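Local coordinates for protein TatD-related deoxyribonuclease (PDB 1J6O) that probably acts as a metal-dependent deoxyribonuclease of the TatD family, hydrolysing ester bonds in DNA on a TIM-barrel scaffold, at residues A[190-195]-A[219-224]; A[124-129]-A[152-157]; A[60-65]-A[95-100]; A[106-111]-A[141-146]. All blocks are in the same frame, centred on the assembly; numbering follows the deposited sequence.

Contact 1 of 4, residues A[190-195]-A[219-224]; sequences TYPKNE and PPQPFR
Thr190 and Tyr191 each make one hydrogen bond to the loop 219-224. Gln221 N donates to Thr190 OG1 at 2.8 Å, and the N-H...O angle of 178° makes this bond practically straight. The same hydroxyl also bonds Gly187 O, so it serves both as acceptor and as donor. Tyr191 OH donates to Pro219 O at 2.7 Å, the carbonyl oxygen lying at the edge of the ring, in its plane.

Stacking is the second kind of contact. The guanidinium of Arg224 lies flat on one face of the Tyr191 ring, the two planes only 8° apart. Its CZ is 3.7 Å from the ring centroid, which makes a cation-pi pair, and NH1 sits over the ring centre. The bend at chi2 (-52°) brings Arg224 CD to 3.5 Å from Tyr191 CE1. Replacing Tyr191 by an alanine would probably leave Pro219 O without its hydroxyl donor and the guanidinium free to turn.

Van der Waals contact adds Gln221 OE1, 3.4 Å from Pro192 CD.

The side chain of Asp214, a predicted metal ligand, is about 8 Å from that of Pro219. Both segments are loops following barrel strands, 181-185 and 209-211. Arg198 of helix 195-204 bonds Tyr191 O, while Thr190 and Pro220 rest on Thr239 and Tyr235 of helix 233-244.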
loop_
_atom_site.group_PDB
_atom_site.type_symbol
_atom_site.label_atom_id
_atom_site.label_comp_id
_atom_site.label_asym_id
_atom_site.label_seq_id
_atom_site.Cartn_x
_atom_site.Cartn_y
_atom_site.Cartn_z
ATOM N N THR A 190 -6.026 -4.771 14.452
ATOM C CA THR A 190 -7.113 -4.760 15.429
ATOM C C THR A 190 -7.616 -6.154 15.820
ATOM O O THR A 190 -8.455 -6.264 16.716
ATOM C CB THR A 190 -8.369 -4.039 14.920
ATOM O OG1 THR A 190 -8.937 -4.804 13.855
ATOM C CG2 THR A 190 -8.060 -2.620 14.446
ATOM N N TYR A 191 -7.126 -7.192 15.152
ATOM C CA TYR A 191 -7.557 -8.562 15.440
ATOM C C TYR A 191 -7.041 -9.057 16.783
ATOM O O TYR A 191 -5.850 -9.038 17.037
ATOM C CB TYR A 191 -7.103 -9.514 14.329
ATOM C CG TYR A 191 -7.663 -9.174 12.957
ATOM C CD1 TYR A 191 -8.648 -8.191 12.799
ATOM C CD2 TYR A 191 -7.211 -9.850 11.822
ATOM C CE1 TYR A 191 -9.170 -7.892 11.528
ATOM C CE2 TYR A 191 -7.711 -9.562 10.567
ATOM C CZ TYR A 191 -8.685 -8.589 10.422
ATOM O OH TYR A 191 -9.179 -8.321 9.162
ATOM N N PRO A 192 -7.948 -9.517 17.659
ATOM C CA PRO A 192 -7.458 -9.987 18.959
ATOM C C PRO A 192 -6.341 -11.012 18.850
ATOM O O PRO A 192 -5.415 -11.008 19.654
ATOM C CB PRO A 192 -8.719 -10.548 19.638
ATOM C CG PRO A 192 -9.604 -10.938 18.486
ATOM C CD PRO A 192 -9.389 -9.785 17.501
ATOM N N LYS A 193 -6.416 -11.859 17.832
ATOM C CA LYS A 193 -5.415 -12.893 17.617
ATOM C C LYS A 193 -4.045 -12.396 17.186
ATOM O O LYS A 193 -3.042 -13.060 17.442
ATOM N N ASN A 194 -3.991 -11.224 16.550
ATOM C CA ASN A 194 -2.716 -10.672 16.089
ATOM C C ASN A 194 -1.861 -9.937 17.099
ATOM O O ASN A 194 -1.492 -8.784 16.899
ATOM C CB ASN A 194 -2.934 -9.773 14.869
ATOM C CG ASN A 194 -3.393 -10.557 13.662
ATOM O OD1 ASN A 194 -3.056 -11.739 13.514
ATOM N ND2 ASN A 194 -4.158 -9.911 12.784
ATOM N N GLU A 195 -1.530 -10.635 18.180
ATOM C CA GLU A 195 -0.710 -10.085 19.250
ATOM C C GLU A 195 0.654 -9.708 18.684
ATOM O O GLU A 195 1.210 -8.678 19.030
ATOM C CB GLU A 195 -0.510 -11.142 20.334
ATOM C CG GLU A 195 -1.777 -11.895 20.703
ATOM C CD GLU A 195 -2.553 -11.214 21.808
ATOM O OE1 GLU A 195 -2.159 -10.096 22.217
ATOM O OE2 GLU A 195 -3.558 -11.798 22.273
ATOM N N PRO A 219 -11.188 -6.139 6.752
ATOM C CA PRO A 219 -11.874 -5.117 7.543
ATOM C C PRO A 219 -11.386 -5.178 8.983
ATOM O O PRO A 219 -10.883 -6.220 9.407
ATOM C CB PRO A 219 -13.316 -5.522 7.390
ATOM C CG PRO A 219 -13.248 -7.075 7.260
ATOM C CD PRO A 219 -12.109 -7.194 6.294
ATOM N N PRO A 220 -11.438 -4.045 9.719
ATOM C CA PRO A 220 -10.980 -4.103 11.112
ATOM C C PRO A 220 -12.008 -4.876 11.939
ATOM O O PRO A 220 -13.171 -5.022 11.527
ATOM C CB PRO A 220 -10.849 -2.628 11.524
ATOM C CG PRO A 220 -11.775 -1.911 10.618
ATOM C CD PRO A 220 -11.663 -2.648 9.292
ATOM N N GLN A 221 -11.565 -5.355 13.099
ATOM C CA GLN A 221 -12.385 -6.142 14.029
ATOM C C GLN A 221 -13.885 -5.909 14.141
ATOM O O GLN A 221 -14.675 -6.850 13.977
ATOM C CB GLN A 221 -11.787 -6.083 15.427
ATOM C CG GLN A 221 -12.331 -7.166 16.337
ATOM C CD GLN A 221 -12.223 -8.547 15.720
ATOM O OE1 GLN A 221 -11.372 -8.797 14.873
ATOM N NE2 GLN A 221 -13.080 -9.458 16.163
ATOM N N PRO A 222 -14.309 -4.674 14.435
ATOM C CA PRO A 222 -15.755 -4.479 14.545
ATOM C C PRO A 222 -16.537 -4.774 13.280
ATOM O O PRO A 222 -17.764 -4.833 13.318
ATOM C CB PRO A 222 -15.888 -3.019 14.972
ATOM C CG PRO A 222 -14.669 -2.381 14.416
ATOM C CD PRO A 222 -13.581 -3.407 14.627
ATOM N N PHE A 223 -15.838 -4.977 12.168
ATOM C CA PHE A 223 -16.524 -5.259 10.918
ATOM C C PHE A 223 -16.083 -6.533 10.219
ATOM O O PHE A 223 -16.106 -6.591 8.998
ATOM C CB PHE A 223 -16.345 -4.081 9.966
ATOM C CG PHE A 223 -17.083 -2.852 10.392
ATOM C CD1 PHE A 223 -18.455 -2.737 10.175
ATOM C CD2 PHE A 223 -16.416 -1.834 11.066
ATOM C CE1 PHE A 223 -19.158 -1.620 10.630
ATOM C CE2 PHE A 223 -17.103 -0.722 11.525
ATOM C CZ PHE A 223 -18.477 -0.611 11.308
ATOM N N ARG A 224 -15.689 -7.565 10.966
ATOM C CA ARG A 224 -15.271 -8.789 10.295
ATOM C C ARG A 224 -16.474 -9.277 9.498
ATOM O O ARG A 224 -17.629 -9.097 9.924
ATOM C CB ARG A 224 -14.827 -9.863 11.291
ATOM C CG ARG A 224 -13.610 -9.499 12.142
ATOM C CD ARG A 224 -12.443 -9.025 11.296
ATOM N NE ARG A 224 -11.928 -10.038 10.374
ATOM C CZ ARG A 224 -11.047 -10.980 10.699
ATOM N NH1 ARG A 224 -10.570 -11.058 11.936
ATOM N NH2 ARG A 224 -10.627 -11.829 9.776
#

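Contact 2 of 4, residues A[124-129]-A[152-157]; sequences EQIELA and RTESLP
Glu154 OE1 is the polar atom at the centre of this contact: Glu127 OE2 approaches it to 2.9 Å, and CG of that glutamate, Glu127, lies 3.0 Å from Glu154 OE1. Both oxygens are acceptors, so the pair is a meeting of like charges rather than a hydrogen bond as modelled. The two side chains cross at about a right angle, and their carboxylate planes are 84° apart. Such closeness would be costly for two full negative charges; one of the groups may therefore carry a proton, or the exact placing of these groups near the surface may be uncertain. Each chain is extended beyond CG. In Glu127, CG stands anti to the carbonyl carbon, beside the backbone N (chi1 -62°), and this is the methylene that lies against Glu154 OE1.

Beside the charged pair the contact is apolar. Ile126 CG2 touches Leu156 CD2 at 3.7 Å and Glu154 CG at 4.0 Å, so one methyl branch packs against both a leucine tip and the aliphatic part of the glutamate. Further along, Pro157 applies its ring to the helix: CG is 3.7 Å from Ala129 CB and 3.5 Å from Ala129 O.

Residues 124-129 belong to helix 115-132. The other segment, 152-157, carries the chain out of helix 144-153 toward strand 161-163. Ile126 also packs on Ile150 and Leu151 of helix 144-153. The contact thus joins helix 115-132 to the loop that leaves helix 144-153, over strand 136-141, whose Leu136 is touched by both Ala129 and Pro157.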
loop_
_atom_site.group_PDB
_atom_site.type_symbol
_atom_site.label_atom_id
_atom_site.label_comp_id
_atom_site.label_asym_id
_atom_site.label_seq_id
_atom_site.Cartn_x
_atom_site.Cartn_y
_atom_site.Cartn_z
ATOM N N GLU A 124 11.593 -6.360 -12.625
ATOM C CA GLU A 124 11.348 -5.415 -13.685
ATOM C C GLU A 124 10.567 -4.177 -13.244
ATOM O O GLU A 124 10.794 -3.086 -13.773
ATOM C CB GLU A 124 10.663 -6.126 -14.852
ATOM C CG GLU A 124 11.477 -7.353 -15.291
ATOM C CD GLU A 124 11.075 -7.943 -16.630
ATOM O OE1 GLU A 124 9.870 -8.144 -16.852
ATOM O OE2 GLU A 124 11.978 -8.235 -17.459
ATOM N N GLN A 125 9.683 -4.327 -12.265
ATOM C CA GLN A 125 8.908 -3.176 -11.795
ATOM C C GLN A 125 9.764 -2.309 -10.860
ATOM O O GLN A 125 9.629 -1.066 -10.827
ATOM C CB GLN A 125 7.636 -3.650 -11.120
ATOM C CG GLN A 125 6.637 -4.145 -12.159
ATOM C CD GLN A 125 5.362 -4.665 -11.546
ATOM O OE1 GLN A 125 4.453 -3.891 -11.230
ATOM N NE2 GLN A 125 5.286 -5.971 -11.366
ATOM N N ILE A 126 10.638 -2.962 -10.093
ATOM C CA ILE A 126 11.519 -2.235 -9.197
ATOM C C ILE A 126 12.392 -1.380 -10.122
ATOM O O ILE A 126 12.645 -0.198 -9.846
ATOM C CB ILE A 126 12.425 -3.215 -8.418
ATOM C CG1 ILE A 126 11.597 -3.942 -7.364
ATOM C CG2 ILE A 126 13.617 -2.475 -7.821
ATOM C CD1 ILE A 126 12.384 -5.078 -6.690
ATOM N N GLU A 127 12.875 -1.973 -11.222
ATOM C CA GLU A 127 13.721 -1.216 -12.157
ATOM C C GLU A 127 12.964 -0.049 -12.778
ATOM O O GLU A 127 13.537 1.044 -12.982
ATOM C CB GLU A 127 14.295 -2.135 -13.245
ATOM C CG GLU A 127 15.173 -3.184 -12.612
ATOM C CD GLU A 127 15.832 -4.135 -13.603
ATOM O OE1 GLU A 127 15.141 -4.676 -14.492
ATOM O OE2 GLU A 127 17.035 -4.366 -13.448
ATOM N N LEU A 128 11.683 -0.253 -13.078
ATOM C CA LEU A 128 10.910 0.834 -13.657
ATOM C C LEU A 128 10.735 1.965 -12.627
ATOM O O LEU A 128 10.845 3.149 -12.960
ATOM C CB LEU A 128 9.531 0.346 -14.101
ATOM C CG LEU A 128 8.594 1.455 -14.583
ATOM C CD1 LEU A 128 9.127 2.117 -15.852
ATOM C CD2 LEU A 128 7.228 0.867 -14.846
ATOM N N ALA A 129 10.446 1.605 -11.380
ATOM C CA ALA A 129 10.268 2.622 -10.340
ATOM C C ALA A 129 11.571 3.438 -10.175
ATOM O O ALA A 129 11.537 4.668 -9.976
ATOM C CB ALA A 129 9.871 1.959 -9.019
ATOM N N ARG A 152 17.482 -5.098 -1.934
ATOM C CA ARG A 152 18.804 -4.593 -1.600
ATOM C C ARG A 152 19.776 -4.770 -2.757
ATOM O O ARG A 152 20.812 -4.114 -2.812
ATOM C CB ARG A 152 19.340 -5.281 -0.336
ATOM C CG ARG A 152 19.717 -6.751 -0.483
ATOM C CD ARG A 152 20.556 -7.207 0.724
ATOM N NE ARG A 152 21.183 -8.524 0.561
ATOM C CZ ARG A 152 21.772 -8.948 -0.560
ATOM N NH1 ARG A 152 21.812 -8.168 -1.638
ATOM N NH2 ARG A 152 22.342 -10.150 -0.599
ATOM N N THR A 153 19.432 -5.644 -3.695
ATOM C CA THR A 153 20.289 -5.892 -4.846
ATOM C C THR A 153 20.360 -4.726 -5.832
ATOM O O THR A 153 21.416 -4.481 -6.419
ATOM C CB THR A 153 19.860 -7.170 -5.616
ATOM O OG1 THR A 153 20.123 -8.326 -4.809
ATOM C CG2 THR A 153 20.624 -7.284 -6.939
ATOM N N GLU A 154 19.270 -3.997 -6.045
ATOM C CA GLU A 154 19.419 -2.916 -6.990
ATOM C C GLU A 154 19.197 -1.470 -6.604
ATOM O O GLU A 154 19.055 -1.124 -5.434
ATOM C CB GLU A 154 18.680 -3.223 -8.290
ATOM C CG GLU A 154 17.328 -3.877 -8.217
ATOM C CD GLU A 154 16.998 -4.471 -9.578
ATOM O OE1 GLU A 154 17.272 -3.787 -10.588
ATOM O OE2 GLU A 154 16.486 -5.606 -9.647
ATOM N N SER A 155 19.242 -0.634 -7.634
ATOM C CA SER A 155 19.070 0.805 -7.539
ATOM C C SER A 155 17.616 1.210 -7.284
ATOM O O SER A 155 16.823 1.339 -8.221
ATOM C CB SER A 155 19.568 1.447 -8.836
ATOM O OG SER A 155 19.557 2.863 -8.760
ATOM N N LEU A 156 17.283 1.422 -6.016
ATOM C CA LEU A 156 15.929 1.812 -5.634
ATOM C C LEU A 156 15.647 3.299 -5.783
ATOM O O LEU A 156 16.555 4.126 -5.755
ATOM C CB LEU A 156 15.683 1.430 -4.187
ATOM C CG LEU A 156 15.842 -0.051 -3.902
ATOM C CD1 LEU A 156 15.698 -0.287 -2.420
ATOM C CD2 LEU A 156 14.808 -0.826 -4.680
ATOM N N PRO A 157 14.362 3.662 -5.926
ATOM C CA PRO A 157 13.992 5.074 -6.067
ATOM C C PRO A 157 14.347 5.786 -4.764
ATOM O O PRO A 157 14.389 5.141 -3.709
ATOM C CB PRO A 157 12.478 5.029 -6.268
ATOM C CG PRO A 157 12.188 3.622 -6.683
ATOM C CD PRO A 157 13.168 2.797 -5.915
#

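Contact 3 of 4, residues A[60-65]-A[95-100]; sequences LSKTSD and DEKVVA
Ser61 and Lys97 bring the two backbones to their closest approach, CA to CA 6.8 Å, each within a type I turn, Ser61-Ser64 at the end of helix 51-61 and Asp95-Val98 leading into strand 98-107.

Lys97 carries the contact. Its NZ donates to Ser64 O at 2.6 Å and to Ser61 O at 3.0 Å, the second from above the carbonyl plane, 36° out of it. A third carbonyl, Ile67 O, accepts from the same ammonium, and Phe68 adds a cation-pi contact. The bend at chi2 (-73°) turns CD, and the rest of the chain then runs straight, CE passing 3.2 Å from Ser61 O. Lys97 CB also lies 3.6 Å from Ser61 OG, a hydroxyl bonded to Leu58 O. With a leucine in place of Lys97, the carbonyls of Ser61 and Ser64 would probably be left without this shared charged donor.

Lys62 and Asp95 meet tip to tip in a salt bridge: NZ is 3.2 Å from OD2, on the syn lone pair. The other oxygen, Asp95 OD1, accepts from Lys97 N at 2.9 Å through its anti lone pair, which holds the carboxylate turned toward Lys62.

That OD1 bond closes an Asx turn, set at the entry to a strand of the TIM barrel, where Lys97 ties the strand entry to the turn linking helix 51-61 with adjacent parallel strand 67-71.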
loop_
_atom_site.group_PDB
_atom_site.type_symbol
_atom_site.label_atom_id
_atom_site.label_comp_id
_atom_site.label_asym_id
_atom_site.label_seq_id
_atom_site.Cartn_x
_atom_site.Cartn_y
_atom_site.Cartn_z
ATOM N N LEU A 60 -10.286 5.912 -12.454
ATOM C CA LEU A 60 -11.054 6.335 -11.284
ATOM C C LEU A 60 -10.348 7.476 -10.539
ATOM O O LEU A 60 -11.004 8.419 -10.087
ATOM C CB LEU A 60 -11.240 5.161 -10.340
ATOM C CG LEU A 60 -11.983 5.432 -9.028
ATOM C CD1 LEU A 60 -13.389 5.974 -9.325
ATOM C CD2 LEU A 60 -12.047 4.118 -8.238
ATOM N N SER A 61 -9.025 7.399 -10.412
ATOM C CA SER A 61 -8.274 8.441 -9.706
ATOM C C SER A 61 -8.472 9.775 -10.386
ATOM O O SER A 61 -8.483 10.818 -9.734
ATOM C CB SER A 61 -6.778 8.124 -9.654
ATOM O OG SER A 61 -6.192 8.329 -10.916
ATOM N N LYS A 62 -8.646 9.750 -11.701
ATOM C CA LYS A 62 -8.840 11.003 -12.402
ATOM C C LYS A 62 -10.182 11.683 -12.093
ATOM O O LYS A 62 -10.382 12.838 -12.452
ATOM C CB LYS A 62 -8.618 10.785 -13.913
ATOM C CG LYS A 62 -7.112 10.619 -14.215
ATOM C CD LYS A 62 -6.789 9.982 -15.569
ATOM C CE LYS A 62 -7.188 10.869 -16.737
ATOM N NZ LYS A 62 -6.444 12.162 -16.737
ATOM N N THR A 63 -11.080 11.002 -11.388
ATOM C CA THR A 63 -12.383 11.588 -11.053
ATOM C C THR A 63 -12.453 12.263 -9.675
ATOM O O THR A 63 -13.470 12.859 -9.312
ATOM C CB THR A 63 -13.511 10.530 -11.049
ATOM O OG1 THR A 63 -13.313 9.622 -9.955
ATOM C CG2 THR A 63 -13.531 9.759 -12.364
ATOM N N SER A 64 -11.389 12.180 -8.897
ATOM C CA SER A 64 -11.422 12.793 -7.571
ATOM C C SER A 64 -10.097 13.389 -7.211
ATOM O O SER A 64 -9.069 12.764 -7.415
ATOM C CB SER A 64 -11.776 11.731 -6.517
ATOM O OG SER A 64 -11.454 12.176 -5.201
ATOM N N ASP A 65 -10.127 14.586 -6.636
ATOM C CA ASP A 65 -8.916 15.244 -6.244
ATOM C C ASP A 65 -8.241 14.517 -5.076
ATOM O O ASP A 65 -7.073 14.753 -4.805
ATOM C CB ASP A 65 -9.207 16.669 -5.792
ATOM C CG ASP A 65 -9.629 17.591 -6.928
ATOM O OD1 ASP A 65 -9.422 17.271 -8.124
ATOM O OD2 ASP A 65 -10.172 18.671 -6.595
ATOM N N ASP A 95 0.821 9.956 -16.638
ATOM C CA ASP A 95 -0.254 10.719 -15.976
ATOM C C ASP A 95 0.217 11.182 -14.588
ATOM O O ASP A 95 0.752 10.385 -13.805
ATOM C CB ASP A 95 -1.513 9.851 -15.830
ATOM C CG ASP A 95 -2.765 10.676 -15.601
ATOM O OD1 ASP A 95 -2.909 11.254 -14.500
ATOM O OD2 ASP A 95 -3.599 10.756 -16.532
ATOM N N GLU A 96 0.012 12.461 -14.273
ATOM C CA GLU A 96 0.439 12.991 -12.972
ATOM C C GLU A 96 -0.261 12.347 -11.770
ATOM O O GLU A 96 0.228 12.429 -10.645
ATOM C CB GLU A 96 0.226 14.506 -12.906
ATOM C CG GLU A 96 -1.197 14.942 -13.205
ATOM N N LYS A 97 -1.399 11.712 -12.013
ATOM C CA LYS A 97 -2.138 11.069 -10.929
ATOM C C LYS A 97 -1.418 9.809 -10.432
ATOM O O LYS A 97 -1.727 9.314 -9.342
ATOM C CB LYS A 97 -3.544 10.708 -11.412
ATOM C CG LYS A 97 -4.525 11.856 -11.372
ATOM C CD LYS A 97 -4.893 12.146 -9.928
ATOM C CE LYS A 97 -6.171 12.969 -9.853
ATOM N NZ LYS A 97 -6.756 12.883 -8.507
ATOM N N VAL A 98 -0.485 9.283 -11.235
ATOM C CA VAL A 98 0.267 8.071 -10.842
ATOM C C VAL A 98 1.417 8.491 -9.924
ATOM O O VAL A 98 2.345 9.224 -10.337
ATOM C CB VAL A 98 0.791 7.320 -12.062
ATOM C CG1 VAL A 98 1.685 6.157 -11.616
ATOM C CG2 VAL A 98 -0.390 6.771 -12.860
ATOM N N VAL A 99 1.370 8.005 -8.686
ATOM C CA VAL A 99 2.385 8.354 -7.700
ATOM C C VAL A 99 3.238 7.201 -7.211
ATOM O O VAL A 99 4.090 7.369 -6.339
ATOM C CB VAL A 99 1.692 8.992 -6.458
ATOM C CG1 VAL A 99 0.918 10.256 -6.871
ATOM C CG2 VAL A 99 0.676 7.998 -5.864
ATOM N N ALA A 100 3.031 6.020 -7.779
ATOM C CA ALA A 100 3.807 4.891 -7.333
ATOM C C ALA A 100 3.653 3.751 -8.314
ATOM O O ALA A 100 2.803 3.806 -9.193
ATOM C CB ALA A 100 3.295 4.425 -5.943
#

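Contact 4 of 4, residues A[106-111]-A[141-146]; sequences LDFFRN and RDAYSE
Phe108 runs from the end of its strand over the start of the partner helix, and one edge of its side chain, from CB through CG and CD2 to CE2, meets 141-146. CB lies 3.6 Å from Asp142 O. CG and CD2 pass over to Ala143, whose CB is 3.7 Å from CD2; this methyl sits over one ring face, offset toward the rim and 24° off the ring normal, a CH-pi contact. At CE2 the partner becomes Glu146, with CG 3.7 Å away near the ring plane. The glutamate's carboxylate stands almost perpendicular to the ring, and its OE2 lies at the ring edge, in plane.

Leu106 continues this apolar patch, its CB 3.7 Å from Ala143 CB. Beside the patch the backbones form a parallel bridge between Asp107 and Arg141: Arg141 N donates to Leu106 O and Phe108 N to Arg141 O, both at 3.0 Å.

Asp107 and Arg141 project on the same face of the sheet, Asp107 OD1 3.6 Å from Arg141 CB. Phe109 N donates to this OD1 at 2.7 Å, closing an Asx turn, and Arg110 N adds the bond of an Asx motif. Arg141 CG, anti to the backbone N (chi1 -169°), lies against Phe109 CB, and Asp142 OD2 approaches Phe109 CD1. The Asp107 side chain is about 4 Å from that of His139, a predicted metal ligand.

Strands 98-107 and 136-141 are thus adjacent staves of the barrel, joined here at their C-terminal ends, with Phe108 set between Ala115 and Gln118 of helix 115-132 and the start of helix 144-153.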
loop_
_atom_site.group_PDB
_atom_site.type_symbol
_atom_site.label_atom_id
_atom_site.label_comp_id
_atom_site.label_asym_id
_atom_site.label_seq_id
_atom_site.Cartn_x
_atom_site.Cartn_y
_atom_site.Cartn_z
ATOM N N LEU A 106 6.197 -10.413 -4.099
ATOM C CA LEU A 106 6.229 -11.869 -4.106
ATOM C C LEU A 106 5.215 -12.454 -3.143
ATOM O O LEU A 106 5.027 -11.940 -2.032
ATOM C CB LEU A 106 7.607 -12.359 -3.633
ATOM C CG LEU A 106 8.868 -11.857 -4.308
ATOM C CD1 LEU A 106 10.098 -12.420 -3.572
ATOM C CD2 LEU A 106 8.841 -12.295 -5.776
ATOM N N ASP A 107 4.563 -13.530 -3.565
ATOM C CA ASP A 107 3.582 -14.209 -2.724
ATOM C C ASP A 107 3.912 -15.700 -2.857
ATOM O O ASP A 107 3.543 -16.337 -3.843
ATOM C CB ASP A 107 2.136 -13.957 -3.166
ATOM C CG ASP A 107 1.130 -14.718 -2.294
ATOM O OD1 ASP A 107 1.528 -15.703 -1.645
ATOM O OD2 ASP A 107 -0.058 -14.345 -2.237
ATOM N N PHE A 108 4.647 -16.234 -1.887
ATOM C CA PHE A 108 5.016 -17.650 -1.919
ATOM C C PHE A 108 4.056 -18.472 -1.073
ATOM O O PHE A 108 4.315 -19.638 -0.745
ATOM C CB PHE A 108 6.460 -17.844 -1.446
ATOM C CG PHE A 108 7.480 -17.283 -2.394
ATOM C CD1 PHE A 108 7.093 -16.797 -3.640
ATOM C CD2 PHE A 108 8.826 -17.254 -2.058
ATOM C CE1 PHE A 108 8.027 -16.289 -4.530
ATOM C CE2 PHE A 108 9.782 -16.743 -2.956
ATOM C CZ PHE A 108 9.383 -16.262 -4.182
ATOM N N PHE A 109 2.949 -17.848 -0.690
ATOM C CA PHE A 109 1.968 -18.551 0.105
ATOM C C PHE A 109 0.978 -19.165 -0.876
ATOM O O PHE A 109 0.750 -20.366 -0.826
ATOM C CB PHE A 109 1.230 -17.615 1.072
ATOM C CG PHE A 109 0.116 -18.290 1.818
ATOM C CD1 PHE A 109 0.393 -19.224 2.815
ATOM C CD2 PHE A 109 -1.208 -18.040 1.484
ATOM C CE1 PHE A 109 -0.644 -19.907 3.468
ATOM C CE2 PHE A 109 -2.247 -18.713 2.123
ATOM C CZ PHE A 109 -1.968 -19.646 3.116
ATOM N N ARG A 110 0.409 -18.346 -1.770
ATOM C CA ARG A 110 -0.567 -18.812 -2.773
ATOM C C ARG A 110 0.091 -19.427 -4.000
ATOM O O ARG A 110 -0.433 -20.387 -4.591
ATOM C CB ARG A 110 -1.477 -17.668 -3.262
ATOM C CG ARG A 110 -2.606 -17.221 -2.328
ATOM C CD ARG A 110 -3.672 -18.298 -2.026
ATOM N NE ARG A 110 -4.502 -18.725 -3.155
ATOM C CZ ARG A 110 -5.267 -17.926 -3.888
ATOM N NH1 ARG A 110 -5.328 -16.628 -3.638
ATOM N NH2 ARG A 110 -5.999 -18.432 -4.864
ATOM N N ASN A 111 1.222 -18.864 -4.403
ATOM C CA ASN A 111 1.959 -19.354 -5.564
ATOM C C ASN A 111 1.123 -19.621 -6.819
ATOM O O ASN A 111 1.197 -20.692 -7.441
ATOM C CB ASN A 111 2.748 -20.600 -5.190
ATOM C CG ASN A 111 4.043 -20.267 -4.472
ATOM O OD1 ASN A 111 4.101 -20.587 -3.190
ATOM N ND2 ASN A 111 4.974 -19.719 -5.063
ATOM N N ARG A 141 4.268 -11.848 0.835
ATOM C CA ARG A 141 3.545 -12.865 1.612
ATOM C C ARG A 141 4.507 -14.067 1.712
ATOM O O ARG A 141 4.868 -14.654 0.699
ATOM C CB ARG A 141 2.246 -13.264 0.901
ATOM C CG ARG A 141 1.253 -14.121 1.725
ATOM C CD ARG A 141 0.775 -13.404 3.001
ATOM N NE ARG A 141 0.855 -11.941 2.880
ATOM C CZ ARG A 141 0.572 -11.068 3.853
ATOM N NH1 ARG A 141 0.174 -11.487 5.058
ATOM N NH2 ARG A 141 0.705 -9.759 3.622
ATOM N N ASP A 142 4.941 -14.391 2.931
ATOM C CA ASP A 142 5.865 -15.509 3.162
ATOM C C ASP A 142 7.074 -15.508 2.212
ATOM O O ASP A 142 7.503 -16.558 1.713
ATOM C CB ASP A 142 5.118 -16.842 3.049
ATOM C CG ASP A 142 4.060 -17.017 4.137
ATOM O OD1 ASP A 142 4.163 -16.333 5.173
ATOM O OD2 ASP A 142 3.135 -17.842 3.971
ATOM N N ALA A 143 7.629 -14.332 1.968
ATOM C CA ALA A 143 8.781 -14.205 1.079
ATOM C C ALA A 143 9.629 -13.011 1.486
ATOM O O ALA A 143 10.277 -12.398 0.642
ATOM C CB ALA A 143 8.307 -14.021 -0.371
ATOM N N TYR A 144 9.632 -12.671 2.774
ATOM C CA TYR A 144 10.421 -11.533 3.222
ATOM C C TYR A 144 11.903 -11.651 2.919
ATOM O O TYR A 144 12.506 -10.712 2.426
ATOM C CB TYR A 144 10.164 -11.273 4.713
ATOM C CG TYR A 144 8.813 -10.624 4.915
ATOM C CD1 TYR A 144 8.663 -9.240 4.798
ATOM C CD2 TYR A 144 7.667 -11.396 5.121
ATOM C CE1 TYR A 144 7.398 -8.633 4.874
ATOM C CE2 TYR A 144 6.382 -10.796 5.196
ATOM C CZ TYR A 144 6.265 -9.412 5.064
ATOM O OH TYR A 144 5.025 -8.809 5.056
ATOM N N SER A 145 12.499 -12.811 3.189
ATOM C CA SER A 145 13.918 -12.968 2.911
ATOM C C SER A 145 14.201 -12.821 1.423
ATOM O O SER A 145 15.164 -12.167 1.030
ATOM C CB SER A 145 14.424 -14.347 3.373
ATOM O OG SER A 145 15.779 -14.548 2.958
ATOM N N GLU A 146 13.361 -13.426 0.595
ATOM C CA GLU A 146 13.567 -13.348 -0.843
ATOM C C GLU A 146 13.366 -11.943 -1.401
ATOM O O GLU A 146 14.129 -11.486 -2.268
ATOM C CB GLU A 146 12.659 -14.362 -1.559
ATOM C CG GLU A 146 12.990 -15.845 -1.254
ATOM C CD GLU A 146 12.256 -16.425 -0.034
ATOM O OE1 GLU A 146 11.829 -15.656 0.861
ATOM O OE2 GLU A 146 12.122 -17.678 0.029
#

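All four contacts lie in one TIM barrel, but at different depths and ends. Contacts 1 and 3 are surface contacts on opposite sides of the chain's centre, their centres about 31 Å apart; contacts 2 and 4 are partly buried. Contacts 3 and 4 use strand 98-107 at its opposite ends, and contacts 2 and 4 share helix 144-153, with segments alternating along the chain. Chemistry follows place: contact 4 alone pairs barrel strands by backbone bonds, contact 2 joins a helix to a loop through apolar packing with two carboxylates brought close at its exposed side, and the surface contacts use positive side chains, against a ring in contact 1, with two hydrogen bonds besides, and against carbonyls and a carboxylate in contact 3.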